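Local coordinates for formate dehydrogenase subunit beta (PDB 1H0H), which serves as the electron-transfer subunit of formate dehydrogenase, carrying three [4Fe-4S] clusters for the reversible two-electron oxidation of formate to carbon dioxide, at residues T12-C17 with S155-A160. Numbering follows the deposited sequence.
Sequences TACRGC and SCPTGA. With SF4 (iron/sulfur cluster), chain L.
The backbones come closest at Thr12 with Thr158 and at Cys17 with Ser155, the latter pair with CA atoms 5.7 Å apart; no hydrogen bond joins 12-17 to 155-160, and a [4Fe-4S] cluster bridges them instead. Cys14 SG binds the iron FE4, and the CG and CD methylenes of Pro157 pack against the same sulfur, with Pro157 CD 3.7 Å from Cys14 SG. The same CD rests near the cluster sulfide S3, which places the proline beside both the thiolate and the inorganic core. With chi1 at 78°, Cys14 SG lies between its own backbone N and carbonyl carbon, and there it accepts a hydrogen bond from Gly16 N (3.3 Å, N-H...S angle 158°). Such a bond would be expected to draw charge from the thiolate. This is the ferredoxin-type arrangement: Cys11, Cys14 and Cys17 form a CxxCxxC run, and the remote fourth ligand, Cys156, is followed by proline. Cys17 SG holds FE2 at the start of helix 16-25, while Cys156 SG reaches FE1 from the other segment at 2.2 Å, extended anti to its backbone N (chi1 -179°). Beyond the sulfide S2, the methyls touch where the two threonine side chains pass at a slant, Thr12 CG2 4.0 Å from Thr158 CG2, and Thr158 OG1 approaches S2 to 3.5 Å. Ser155 packs its CB and OG against the carbonyl of Gly16, but its hydroxyl is hydrogen-bonded to the backbone of the partner protein chain. That chain also packs on Thr12, Cys14 and Pro157 and forms salt bridges with Arg15.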
loop_
_atom_site.group_PDB
_atom_site.type_symbol
_atom_site.label_atom_id
_atom_site.label_comp_id
_atom_site.label_asym_id
_atom_site.label_seq_id
_atom_site.Cartn_x
_atom_site.Cartn_y
_atom_site.Cartn_z
ATOM N N THR B 12 -2.568 0.589 -19.380
ATOM C CA THR B 12 -1.413 0.646 -18.504
ATOM C C THR B 12 -0.728 -0.709 -18.417
ATOM O O THR B 12 0.194 -0.882 -17.627
ATOM C CB THR B 12 -1.832 1.096 -17.109
ATOM O OG1 THR B 12 -2.941 0.293 -16.690
ATOM C CG2 THR B 12 -2.347 2.529 -17.133
ATOM N N ALA B 13 -1.188 -1.658 -19.224
ATOM C CA ALA B 13 -0.654 -3.009 -19.197
ATOM C C ALA B 13 -0.787 -3.612 -17.782
ATOM O O ALA B 13 0.088 -4.345 -17.304
ATOM C CB ALA B 13 0.794 -3.040 -19.721
ATOM N N CYS B 14 -1.907 -3.297 -17.124
ATOM C CA CYS B 14 -2.187 -3.829 -15.785
ATOM C C CYS B 14 -2.414 -5.350 -15.868
ATOM O O CYS B 14 -2.383 -6.061 -14.866
ATOM C CB CYS B 14 -3.422 -3.115 -15.201
ATOM S SG CYS B 14 -5.035 -3.632 -15.787
ATOM N N ARG B 15 -2.623 -5.839 -17.086
ATOM C CA ARG B 15 -2.900 -7.262 -17.337
ATOM C C ARG B 15 -4.185 -7.827 -16.688
ATOM O O ARG B 15 -4.425 -9.035 -16.629
ATOM C CB ARG B 15 -1.647 -8.131 -17.202
ATOM C CG ARG B 15 -0.740 -7.930 -18.429
ATOM C CD ARG B 15 0.328 -8.993 -18.601
ATOM N NE ARG B 15 1.459 -8.719 -17.726
ATOM C CZ ARG B 15 2.670 -9.169 -17.944
ATOM N NH1 ARG B 15 2.904 -9.945 -19.021
ATOM N NH2 ARG B 15 3.647 -8.869 -17.086
ATOM N N GLY B 16 -5.043 -6.933 -16.224
ATOM C CA GLY B 16 -6.357 -7.353 -15.753
ATOM C C GLY B 16 -7.156 -8.129 -16.824
ATOM O O GLY B 16 -7.734 -9.170 -16.520
ATOM N N CYS B 17 -7.172 -7.625 -18.064
ATOM C CA CYS B 17 -7.895 -8.278 -19.158
ATOM C C CYS B 17 -7.348 -9.689 -19.453
ATOM O O CYS B 17 -8.122 -10.642 -19.663
ATOM C CB CYS B 17 -7.839 -7.421 -20.451
ATOM S SG CYS B 17 -6.168 -6.958 -20.966
ATOM N N SER B 155 -13.140 -5.840 -16.824
ATOM C CA SER B 155 -11.966 -5.787 -15.973
ATOM C C SER B 155 -11.122 -4.508 -16.129
ATOM O O SER B 155 -10.396 -4.134 -15.230
ATOM C CB SER B 155 -11.061 -7.014 -16.197
ATOM O OG SER B 155 -10.191 -7.167 -15.063
ATOM N N CYS B 156 -11.221 -3.859 -17.279
ATOM C CA CYS B 156 -10.265 -2.811 -17.617
ATOM C C CYS B 156 -10.486 -1.571 -16.809
ATOM O O CYS B 156 -11.581 -1.050 -16.789
ATOM C CB CYS B 156 -10.335 -2.518 -19.110
ATOM S SG CYS B 156 -9.181 -1.241 -19.656
ATOM N N PRO B 157 -9.471 -1.105 -16.095
ATOM C CA PRO B 157 -9.661 0.076 -15.260
ATOM C C PRO B 157 -9.616 1.441 -15.969
ATOM O O PRO B 157 -10.196 2.367 -15.454
ATOM C CB PRO B 157 -8.509 -0.031 -14.265
ATOM C CG PRO B 157 -7.456 -0.731 -14.998
ATOM C CD PRO B 157 -8.118 -1.668 -15.971
ATOM N N THR B 158 -8.955 1.569 -17.108
ATOM C CA THR B 158 -8.749 2.910 -17.695
ATOM C C THR B 158 -9.629 3.280 -18.854
ATOM O O THR B 158 -9.440 4.324 -19.458
ATOM C CB THR B 158 -7.354 2.999 -18.210
ATOM O OG1 THR B 158 -7.152 1.898 -19.107
ATOM C CG2 THR B 158 -6.362 2.730 -17.069
ATOM N N GLY B 159 -10.570 2.424 -19.189
ATOM C CA GLY B 159 -11.422 2.721 -20.315
ATOM C C GLY B 159 -10.698 2.440 -21.614
ATOM O O GLY B 159 -11.128 2.906 -22.656
ATOM N N ALA B 160 -9.578 1.730 -21.557
ATOM C CA ALA B 160 -8.919 1.329 -22.802
ATOM C C ALA B 160 -9.836 0.367 -23.576
ATOM O O ALA B 160 -9.962 0.452 -24.806
ATOM C CB ALA B 160 -7.600 0.689 -22.516
HETATM FE FE1 SF4 L . -7.258 -2.344 -19.769
HETATM FE FE2 SF4 L . -6.059 -4.772 -20.366
HETATM FE FE3 SF4 L . -4.662 -2.424 -20.745
HETATM FE FE4 SF4 L . -5.279 -3.306 -18.124
HETATM S S1 SF4 L . -3.933 -4.327 -19.621
HETATM S S2 SF4 L . -5.439 -1.136 -18.997
HETATM S S3 SF4 L . -7.311 -4.329 -18.560
HETATM S S4 SF4 L . -6.634 -3.129 -21.848
#